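Side-chain contacts in brefeldin A esterase (Bacillus subtilis, PDB 1JKM), which hydrolyses the ester of the macrolide lactone brefeldin A, probably with a catalytic serine, as a member of the alpha/beta hydrolase family: residues E177-S181 against L182-G186; A262-P265 against T266-A270; L205-R209 against G210-A214. All coordinates share one frame; numbering follows the deposited sequence.

Contact 1: E177-S181 against L182-G186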
ATOM      1  N   GLU B 177      41.495  -3.276   4.704  1.00 38.82           N
ATOM      2  CA  GLU B 177      42.736  -3.174   5.468  1.00 43.42           C
ATOM      3  C   GLU B 177      42.460  -3.000   6.953  1.00 43.32           C
ATOM      4  O   GLU B 177      43.324  -3.347   7.759  1.00 43.74           O
ATOM      5  CB  GLU B 177      43.651  -2.050   4.993  1.00 45.66           C
ATOM      6  CG  GLU B 177      43.910  -1.982   3.501  1.00 60.60           C
ATOM      7  CD  GLU B 177      44.221  -0.561   3.041  1.00 67.85           C
ATOM      8  OE1 GLU B 177      44.641   0.261   3.894  1.00 73.40           O
ATOM      9  OE2 GLU B 177      44.052  -0.254   1.835  1.00 68.55           O
ATOM     10  N   HIS B 178      41.322  -2.416   7.338  1.00 41.99           N
ATOM     11  CA  HIS B 178      41.034  -2.091   8.717  1.00 39.87           C
ATOM     12  C   HIS B 178      39.979  -3.002   9.333  1.00 37.42           C
ATOM     13  O   HIS B 178      39.379  -2.654  10.361  1.00 36.82           O
ATOM     14  CB  HIS B 178      40.640  -0.601   8.849  1.00 40.74           C
ATOM     15  CG  HIS B 178      41.790   0.296   8.485  1.00 44.62           C
ATOM     16  ND1 HIS B 178      42.105   0.622   7.178  1.00 37.35           N
ATOM     17  CD2 HIS B 178      42.703   0.919   9.269  1.00 43.31           C
ATOM     18  CE1 HIS B 178      43.168   1.408   7.177  1.00 42.10           C
ATOM     19  NE2 HIS B 178      43.547   1.601   8.421  1.00 40.97           N
ATOM     20  N   ARG B 179      39.821  -4.215   8.799  1.00 37.33           N
ATOM     21  CA  ARG B 179      38.962  -5.198   9.481  1.00 36.34           C
ATOM     22  C   ARG B 179      39.229  -5.321  10.970  1.00 38.18           C
ATOM     23  O   ARG B 179      38.296  -5.184  11.788  1.00 37.36           O
ATOM     24  CB  ARG B 179      38.992  -6.554   8.791  1.00 32.45           C
ATOM     25  CG  ARG B 179      38.343  -6.588   7.410  1.00 34.91           C
ATOM     26  CD  ARG B 179      38.658  -7.872   6.666  1.00 25.62           C
ATOM     27  NE  ARG B 179      38.212  -7.884   5.287  1.00 33.17           N
ATOM     28  CZ  ARG B 179      37.193  -8.583   4.785  1.00 28.86           C
ATOM     29  NH1 ARG B 179      36.499  -9.361   5.611  1.00 28.67           N
ATOM     30  NH2 ARG B 179      36.895  -8.512   3.490  1.00 30.46           N
ATOM     31  N   GLU B 180      40.482  -5.539  11.388  1.00 39.38           N
ATOM     32  CA  GLU B 180      40.754  -5.669  12.818  1.00 41.39           C
ATOM     33  C   GLU B 180      40.383  -4.447  13.634  1.00 41.24           C
ATOM     34  O   GLU B 180      39.673  -4.568  14.636  1.00 40.74           O
ATOM     35  CB  GLU B 180      42.223  -6.031  13.064  1.00 49.42           C
ATOM     36  CG  GLU B 180      42.357  -7.547  13.215  1.00 63.56           C
ATOM     37  CD  GLU B 180      42.593  -8.208  11.867  1.00 73.46           C
ATOM     38  OE1 GLU B 180      43.730  -8.090  11.354  1.00 77.23           O
ATOM     39  OE2 GLU B 180      41.634  -8.829  11.353  1.00 79.38           O
ATOM     40  N   SER B 181      40.780  -3.244  13.217  1.00 41.06           N
ATOM     41  CA  SER B 181      40.588  -2.074  14.076  1.00 41.03           C
ATOM     42  C   SER B 181      39.122  -1.680  14.114  1.00 41.86           C
ATOM     43  O   SER B 181      38.615  -1.120  15.086  1.00 43.49           O
ATOM     44  CB  SER B 181      41.476  -0.922  13.602  1.00 46.53           C
ATOM     45  OG  SER B 181      40.935  -0.260  12.466  1.00 55.65           O
ATOM     46  N   LEU B 182      38.423  -1.932  13.004  1.00 41.72           N
ATOM     47  CA  LEU B 182      36.999  -1.648  12.903  1.00 39.18           C
ATOM     48  C   LEU B 182      36.168  -2.686  13.616  1.00 39.22           C
ATOM     49  O   LEU B 182      35.042  -2.399  14.020  1.00 44.10           O
ATOM     50  CB  LEU B 182      36.602  -1.516  11.435  1.00 39.51           C
ATOM     51  CG  LEU B 182      36.900  -0.158  10.785  1.00 33.64           C
ATOM     52  CD1 LEU B 182      36.451  -0.162   9.341  1.00 33.90           C
ATOM     53  CD2 LEU B 182      36.236   0.976  11.558  1.00 40.11           C
ATOM     54  N   GLY B 183      36.710  -3.872  13.831  1.00 38.58           N
ATOM     55  CA  GLY B 183      36.009  -4.966  14.492  1.00 36.44           C
ATOM     56  C   GLY B 183      35.023  -5.619  13.519  1.00 35.92           C
ATOM     57  O   GLY B 183      33.866  -5.766  13.874  1.00 36.06           O
ATOM     58  N   LEU B 184      35.484  -5.994  12.332  1.00 36.27           N
ATOM     59  CA  LEU B 184      34.620  -6.631  11.355  1.00 33.92           C
ATOM     60  C   LEU B 184      34.948  -8.101  11.129  1.00 35.95           C
ATOM     61  O   LEU B 184      36.083  -8.503  10.832  1.00 38.23           O
ATOM     62  CB  LEU B 184      34.668  -5.931  10.006  1.00 29.96           C
ATOM     63  CG  LEU B 184      34.572  -4.403   9.969  1.00 30.98           C
ATOM     64  CD1 LEU B 184      34.886  -3.942   8.547  1.00 29.62           C
ATOM     65  CD2 LEU B 184      33.210  -3.953  10.453  1.00 31.34           C
ATOM     66  N   SER B 185      33.873  -8.876  10.986  1.00 32.55           N
ATOM     67  CA  SER B 185      33.956 -10.264  10.582  1.00 27.73           C
ATOM     68  C   SER B 185      33.629 -10.462   9.119  1.00 27.46           C
ATOM     69  O   SER B 185      33.801 -11.585   8.643  1.00 29.72           O
ATOM     70  CB  SER B 185      33.055 -11.164  11.439  1.00 32.05           C
ATOM     71  OG  SER B 185      31.723 -10.654  11.422  1.00 31.93           O
ATOM     72  N   GLY B 186      33.152  -9.449   8.403  1.00 26.56           N
ATOM     73  CA  GLY B 186      32.937  -9.636   6.956  1.00 24.59           C
ATOM     74  C   GLY B 186      32.812  -8.239   6.348  1.00 24.08           C
ATOM     75  O   GLY B 186      32.590  -7.278   7.085  1.00 26.92           O
TER
HETATM   76  O   HOH W   1      36.900 -10.179   8.612  1.00 44.88           O
HETATM   77  O   HOH W   2      38.417  -8.963  12.574  1.00 63.04           O
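Backbone hydrogen bonds from Leu182, Gly183 and Leu184 back to His178, Arg179 and Glu180 close the short helix 179-182. Leu182 N gives its hydrogen to His178 O over 2.9 Å. Arg179 O then takes the amide of Leu184, with Leu184 N 3.0 Å from it and the N-H...O angle 169°. Gly183 N makes two weaker bonds, to Arg179 O and to Glu180 O. The bonds from Leu184 to Arg179 and from Gly183 to Glu180 form a Schellman motif, whose C-prime residue is Gly183; its positive phi of 77° turns the chain out of the helix.

Among the side chains, Leu182 packs back on the turn before it. Its CB lies 3.2 Å from His178 O, the same carbonyl oxygen that its own amide binds, and CG follows alongside. Nonpolar contact comes beyond, where Leu182 reaches Trp174 and Val175 of helix 163-177 and Leu184 also touches Val175.

Water and charge make up the third group. Arg179 holds its chain extended from CG to NE, which carries the guanidinium past the turn until NH1 stands 3.8 Å from Gly186 CA. A water in the guanidinium plane, at its edge, accepts from Arg179 NH1 at 3.1 Å and donates to Leu184 O. A second water also donates to Leu184 O, 2.9 Å away, so two waters grip this one carbonyl. NE and NH1 form salt bridges with Asp176 and Asp216, which probably offset the charge of this buried side chain.

The turn thus passes the chain from the end of helix 163-177, through one brief helix, into strand 184-192 of the central sheet, at whose start Gly183 and Ser185 make backbone bonds with Leu109, and Gly186 with Gly111, of the neighbouring strand 109-114.

Contact 2: A262-P265 against T266-A270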
ATOM      1  N   ALA B 262      25.351  13.408 -17.654  1.00 31.72           N
ATOM      2  CA  ALA B 262      26.282  13.940 -16.669  1.00 28.43           C
ATOM      3  C   ALA B 262      27.341  12.918 -16.273  1.00 31.14           C
ATOM      4  O   ALA B 262      28.479  13.287 -15.968  1.00 31.10           O
ATOM      5  CB  ALA B 262      25.509  14.418 -15.439  1.00 29.40           C
ATOM      6  N   TYR B 263      27.017  11.619 -16.234  1.00 28.15           N
ATOM      7  CA  TYR B 263      27.977  10.625 -15.771  1.00 29.30           C
ATOM      8  C   TYR B 263      29.004  10.335 -16.894  1.00 30.74           C
ATOM      9  O   TYR B 263      30.139  10.038 -16.573  1.00 31.93           O
ATOM     10  CB  TYR B 263      27.308   9.289 -15.445  1.00 26.77           C
ATOM     11  CG  TYR B 263      28.106   8.329 -14.590  1.00 22.03           C
ATOM     12  CD1 TYR B 263      28.591   8.634 -13.360  1.00 19.98           C
ATOM     13  CD2 TYR B 263      28.266   7.025 -15.069  1.00 25.20           C
ATOM     14  CE1 TYR B 263      29.305   7.767 -12.540  1.00 20.34           C
ATOM     15  CE2 TYR B 263      28.975   6.132 -14.284  1.00 23.17           C
ATOM     16  CZ  TYR B 263      29.465   6.482 -13.067  1.00 20.01           C
ATOM     17  OH  TYR B 263      30.151   5.559 -12.331  1.00 24.46           O
ATOM     18  N   ASP B 264      28.551  10.360 -18.132  1.00 32.76           N
ATOM     19  CA  ASP B 264      29.429   9.991 -19.268  1.00 36.13           C
ATOM     20  C   ASP B 264      29.207  10.961 -20.418  1.00 32.44           C
ATOM     21  O   ASP B 264      28.401  10.714 -21.310  1.00 33.21           O
ATOM     22  CB  ASP B 264      29.121   8.561 -19.692  1.00 38.04           C
ATOM     23  CG  ASP B 264      29.952   8.023 -20.853  1.00 43.95           C
ATOM     24  OD1 ASP B 264      31.076   8.487 -21.099  1.00 41.09           O
ATOM     25  OD2 ASP B 264      29.497   7.100 -21.563  1.00 43.41           O
ATOM     26  N   PRO B 265      29.746  12.182 -20.310  1.00 33.65           N
ATOM     27  CA  PRO B 265      29.317  13.295 -21.146  1.00 36.80           C
ATOM     28  C   PRO B 265      29.632  13.091 -22.624  1.00 40.05           C
ATOM     29  O   PRO B 265      28.827  13.436 -23.495  1.00 40.62           O
ATOM     30  CB  PRO B 265      29.996  14.510 -20.564  1.00 36.37           C
ATOM     31  CG  PRO B 265      30.823  14.079 -19.418  1.00 37.19           C
ATOM     32  CD  PRO B 265      30.567  12.631 -19.168  1.00 34.76           C
ATOM     33  N   THR B 266      30.700  12.333 -22.932  1.00 43.42           N
ATOM     34  CA  THR B 266      31.011  12.017 -24.325  1.00 44.91           C
ATOM     35  C   THR B 266      30.187  10.847 -24.839  1.00 46.35           C
ATOM     36  O   THR B 266      30.038  10.743 -26.058  1.00 45.73           O
ATOM     37  CB  THR B 266      32.476  11.587 -24.520  1.00 44.88           C
ATOM     38  OG1 THR B 266      32.505  10.164 -24.327  1.00 54.32           O
ATOM     39  CG2 THR B 266      33.380  12.226 -23.489  1.00 46.73           C
ATOM     40  N   GLY B 267      29.867   9.898 -23.942  1.00 43.97           N
ATOM     41  CA  GLY B 267      29.152   8.702 -24.396  1.00 42.49           C
ATOM     42  C   GLY B 267      30.114   7.591 -24.797  1.00 42.53           C
ATOM     43  O   GLY B 267      29.682   6.488 -25.178  1.00 41.46           O
ATOM     44  N   GLU B 268      31.405   7.736 -24.509  1.00 41.43           N
ATOM     45  CA  GLU B 268      32.349   6.679 -24.878  1.00 45.04           C
ATOM     46  C   GLU B 268      32.397   5.560 -23.852  1.00 43.06           C
ATOM     47  O   GLU B 268      33.101   4.570 -24.060  1.00 42.40           O
ATOM     48  CB  GLU B 268      33.766   7.204 -25.115  1.00 52.05           C
ATOM     49  CG  GLU B 268      34.414   7.851 -23.904  1.00 60.89           C
ATOM     50  CD  GLU B 268      35.550   8.783 -24.298  1.00 68.18           C
ATOM     51  OE1 GLU B 268      35.501   9.336 -25.421  1.00 67.68           O
ATOM     52  OE2 GLU B 268      36.475   8.946 -23.471  1.00 69.50           O
ATOM     53  N   HIS B 269      31.606   5.661 -22.781  1.00 40.25           N
ATOM     54  CA  HIS B 269      31.534   4.590 -21.797  1.00 36.58           C
ATOM     55  C   HIS B 269      30.190   3.876 -21.836  1.00 38.46           C
ATOM     56  O   HIS B 269      29.896   3.063 -20.951  1.00 37.99           O
ATOM     57  CB  HIS B 269      31.850   5.180 -20.425  1.00 34.40           C
ATOM     58  CG  HIS B 269      33.303   5.509 -20.283  1.00 42.73           C
ATOM     59  ND1 HIS B 269      33.799   6.794 -20.377  1.00 44.17           N
ATOM     60  CD2 HIS B 269      34.370   4.692 -20.091  1.00 39.30           C
ATOM     61  CE1 HIS B 269      35.110   6.759 -20.206  1.00 45.24           C
ATOM     62  NE2 HIS B 269      35.478   5.500 -20.025  1.00 47.89           N
ATOM     63  N   ALA B 270      29.392   4.105 -22.876  1.00 36.77           N
ATOM     64  CA  ALA B 270      28.023   3.595 -22.898  1.00 35.45           C
ATOM     65  C   ALA B 270      27.944   2.071 -22.790  1.00 38.23           C
ATOM     66  O   ALA B 270      26.928   1.516 -22.337  1.00 33.23           O
ATOM     67  CB  ALA B 270      27.334   4.077 -24.158  1.00 29.98           C
TER
HETATM   68  O   HOH W   3      32.534  10.695 -20.869  1.00 52.08           O
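Asp264 meets His269, five residues further along the chain, with both oxygens of its carboxylate. From CB the side chain runs out with CG anti to the backbone N, chi1 -180°, which turns the carboxylate to the loop that follows helix 253-263. Asp264 CG itself packs against His269 CB at 3.4 Å.

At the tip the two oxygens divide the work. OD2 accepts from the backbone, with His269 N 2.8 Å from Asp264 OD2; the amide comes in on the syn side, 23° out of the carboxylate plane. The same oxygen presses on the CB of His269. OD1 takes the ring: His269 ND1 stands 3.3 Å from Asp264 OD1. That oxygen lies almost exactly in the imidazole plane, at the ring edge, whereas the ring nitrogen approaches from well above the carboxylate plane, the two planes being 61° apart. Asp264 OD1 also accepts from a water at 2.7 Å, which in turn accepts from Thr266 N. One carboxylate therefore holds both the main chain and the ring of His269 and fixes how the imidazole is turned.

The intervening residues shape the loop. Thr266 OG1 accepts from Glu268 N at 2.7 Å, while Gly267 N makes a weak bond to Asp264 O. Gly267, with positive phi, opens a type I turn that ends at Ala270. Outside the turn the imidazole meets the ring of Phe161, and Pro265 O is held by Arg261 NE.

Two recognised motifs thus meet here, an ST turn at Thr266 and a His-carboxylate hydrogen bond between His269 and Asp264, in a surface loop just beyond the C-terminal end of helix 253-263 in this alpha/beta hydrolase.

Contact 3: L205-R209 against G210-A214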
ATOM      1  N   LEU B 205      35.747  -3.705 -10.665  1.00 28.18           N
ATOM      2  CA  LEU B 205      37.015  -3.013 -10.636  1.00 33.68           C
ATOM      3  C   LEU B 205      37.988  -3.648  -9.663  1.00 34.05           C
ATOM      4  O   LEU B 205      39.145  -3.908 -10.037  1.00 35.46           O
ATOM      5  CB  LEU B 205      36.851  -1.543 -10.277  1.00 40.20           C
ATOM      6  CG  LEU B 205      37.429  -0.436 -11.152  1.00 44.11           C
ATOM      7  CD1 LEU B 205      38.042   0.638 -10.257  1.00 45.64           C
ATOM      8  CD2 LEU B 205      38.435  -0.885 -12.195  1.00 37.99           C
ATOM      9  N   ALA B 206      37.559  -4.019  -8.464  1.00 30.45           N
ATOM     10  CA  ALA B 206      38.392  -4.772  -7.558  1.00 30.38           C
ATOM     11  C   ALA B 206      38.872  -6.067  -8.225  1.00 32.65           C
ATOM     12  O   ALA B 206      40.071  -6.350  -8.096  1.00 34.94           O
ATOM     13  CB  ALA B 206      37.709  -5.069  -6.230  1.00 29.91           C
ATOM     14  N   LYS B 207      38.016  -6.789  -8.943  1.00 30.10           N
ATOM     15  CA  LYS B 207      38.453  -7.976  -9.644  1.00 31.85           C
ATOM     16  C   LYS B 207      39.538  -7.697 -10.705  1.00 35.04           C
ATOM     17  O   LYS B 207      40.453  -8.498 -10.882  1.00 32.38           O
ATOM     18  CB  LYS B 207      37.302  -8.698 -10.334  1.00 29.12           C
ATOM     19  CG  LYS B 207      37.726 -10.010 -10.981  1.00 33.10           C
ATOM     20  CD  LYS B 207      36.539 -10.875 -11.369  1.00 42.32           C
ATOM     21  CE  LYS B 207      36.388 -10.934 -12.878  1.00 42.80           C
ATOM     22  NZ  LYS B 207      36.255 -12.320 -13.382  1.00 39.14           N
ATOM     23  N   ARG B 208      39.374  -6.628 -11.469  1.00 33.47           N
ATOM     24  CA  ARG B 208      40.357  -6.250 -12.467  1.00 38.03           C
ATOM     25  C   ARG B 208      41.702  -5.905 -11.845  1.00 38.89           C
ATOM     26  O   ARG B 208      42.733  -6.329 -12.378  1.00 42.95           O
ATOM     27  CB  ARG B 208      39.853  -5.054 -13.266  1.00 34.78           C
ATOM     28  CG  ARG B 208      38.759  -5.510 -14.214  1.00 34.88           C
ATOM     29  CD  ARG B 208      38.426  -4.328 -15.130  1.00 36.37           C
ATOM     30  NE  ARG B 208      37.389  -4.786 -16.057  1.00 38.73           N
ATOM     31  CZ  ARG B 208      36.972  -3.982 -17.020  1.00 38.20           C
ATOM     32  NH1 ARG B 208      37.530  -2.778 -17.091  1.00 39.93           N
ATOM     33  NH2 ARG B 208      36.030  -4.446 -17.814  1.00 36.14           N
ATOM     34  N   ARG B 209      41.703  -5.311 -10.667  1.00 36.59           N
ATOM     35  CA  ARG B 209      42.919  -4.849 -10.033  1.00 34.76           C
ATOM     36  C   ARG B 209      43.472  -5.887  -9.079  1.00 35.80           C
ATOM     37  O   ARG B 209      44.350  -5.560  -8.288  1.00 37.89           O
ATOM     38  CB  ARG B 209      42.669  -3.504  -9.338  1.00 34.46           C
ATOM     39  CG  ARG B 209      42.183  -2.480 -10.364  1.00 35.59           C
ATOM     40  CD  ARG B 209      42.502  -1.052  -9.947  1.00 33.85           C
ATOM     41  NE  ARG B 209      42.072  -0.128 -11.014  1.00 35.31           N
ATOM     42  CZ  ARG B 209      41.597   1.091 -10.734  1.00 37.89           C
ATOM     43  NH1 ARG B 209      41.491   1.520  -9.479  1.00 30.39           N
ATOM     44  NH2 ARG B 209      41.227   1.856 -11.746  1.00 32.79           N
ATOM     45  N   GLY B 210      42.950  -7.112  -9.085  1.00 34.85           N
ATOM     46  CA  GLY B 210      43.464  -8.175  -8.244  1.00 33.25           C
ATOM     47  C   GLY B 210      43.096  -8.077  -6.786  1.00 36.82           C
ATOM     48  O   GLY B 210      43.818  -8.677  -5.974  1.00 35.91           O
ATOM     49  N   ARG B 211      42.041  -7.332  -6.387  1.00 33.21           N
ATOM     50  CA  ARG B 211      41.738  -7.310  -4.954  1.00 31.49           C
ATOM     51  C   ARG B 211      40.264  -7.685  -4.720  1.00 32.37           C
ATOM     52  O   ARG B 211      39.672  -7.252  -3.736  1.00 33.94           O
ATOM     53  CB  ARG B 211      42.160  -6.061  -4.206  1.00 36.43           C
ATOM     54  CG  ARG B 211      43.601  -6.234  -3.640  1.00 37.59           C
ATOM     55  CD  ARG B 211      44.035  -5.177  -2.681  1.00 45.08           C
ATOM     56  NE  ARG B 211      43.419  -5.195  -1.358  1.00 48.99           N
ATOM     57  CZ  ARG B 211      43.585  -4.195  -0.488  1.00 55.69           C
ATOM     58  NH1 ARG B 211      44.352  -3.156  -0.852  1.00 55.83           N
ATOM     59  NH2 ARG B 211      43.012  -4.213   0.717  1.00 47.16           N
ATOM     60  N   LEU B 212      39.831  -8.711  -5.446  1.00 33.38           N
ATOM     61  CA  LEU B 212      38.521  -9.321  -5.216  1.00 32.73           C
ATOM     62  C   LEU B 212      38.389  -9.910  -3.819  1.00 37.56           C
ATOM     63  O   LEU B 212      37.292  -9.877  -3.217  1.00 36.88           O
ATOM     64  CB  LEU B 212      38.200 -10.375  -6.256  1.00 27.09           C
ATOM     65  CG  LEU B 212      36.847 -10.371  -6.965  1.00 38.66           C
ATOM     66  CD1 LEU B 212      36.484 -11.725  -7.530  1.00 31.89           C
ATOM     67  CD2 LEU B 212      35.733  -9.808  -6.102  1.00 30.44           C
ATOM     68  N   ASP B 213      39.476 -10.329  -3.168  1.00 31.83           N
ATOM     69  CA  ASP B 213      39.414 -10.792  -1.791  1.00 30.20           C
ATOM     70  C   ASP B 213      38.971  -9.780  -0.759  1.00 30.79           C
ATOM     71  O   ASP B 213      38.770 -10.095   0.425  1.00 31.65           O
ATOM     72  CB  ASP B 213      40.811 -11.333  -1.400  1.00 42.47           C
ATOM     73  CG  ASP B 213      41.817 -10.191  -1.477  1.00 47.98           C
ATOM     74  OD1 ASP B 213      42.187  -9.846  -2.622  1.00 54.23           O
ATOM     75  OD2 ASP B 213      42.196  -9.660  -0.416  1.00 54.23           O
ATOM     76  N   ALA B 214      38.892  -8.489  -1.078  1.00 27.56           N
ATOM     77  CA  ALA B 214      38.459  -7.455  -0.175  1.00 27.10           C
ATOM     78  C   ALA B 214      36.922  -7.581   0.044  1.00 29.31           C
ATOM     79  O   ALA B 214      36.483  -7.034   1.043  1.00 31.90           O
ATOM     80  CB  ALA B 214      38.765  -6.072  -0.751  1.00 24.56           C
TER
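Gly210 and Arg211 bind back to Lys207 and Ala206 where helix 194-208 ends. Gly210 takes a positive phi of 75° and is the C-prime residue of a Schellman motif. Its amide makes a weak bond to the helix, with Gly210 N 3.4 Å from Lys207 O.

Arg211 supplies the stronger half of the motif: Arg211 N lies 2.8 Å from Ala206 O, with an N-H...O angle of 160°. The Arg211 carbonyl is touched from the helix by the alanine methyl, Ala206 CB standing 3.9 Å from Arg211 O. The arginine side chain leads away from the helix end to a salt bridge with Asp176, and on the way it touches Leu173 of helix 163-177.

Leu212 brings the nonpolar part. It lies side by side with Lys207 and points the same way, Leu212 CG being 3.8 Å from Lys207 CB. Farther out, Leu212 CD1 rests 3.9 Å from Lys207 CD. The lysine can run along the leucine because its CG is anti to the backbone N, chi1 -175°; the chain then bends near its end, and NZ bonds to Arg286 O. Leu212 also touches Pro289.

Residues 212-214 form a 3-10 segment, with Ala214 N 3.0 Å from Arg211 O, and from here the chain goes on to strand 217-221.

Chemically, backbone bonds fix the exit from the helix, and the leucine lies along the aliphatic part of the lysine. The cationic ends have separate partners: Arg208 pairs with Glu284 and Arg209 with Glu166, both as salt bridges. Each basic end at this helix terminus is thus matched to a different acid or carbonyl, while the contact itself is held by main chain and aliphatic carbons.

How the contacts relate
Contacts 1 and 3 are two Schellman endings on neighbouring parts of the central fold: one leads into strand 184-192, the other out of helix 194-208, the next element in the chain. They touch through a weak hydrogen bond from Arg179 NH2 to Ala214 O, and Asp176 forms salt bridges with Arg179 of one and Arg211 of the other. Contact 1 is partly buried and combines main-chain bonds, leucines, waters and a buried arginine; contact 3 lies at the surface, where basic side chains find separate partners. Contact 2, also at the surface, stands apart, its centre about 36 Å from that of contact 1, and depends on a buried carboxylate instead of a Schellman turn.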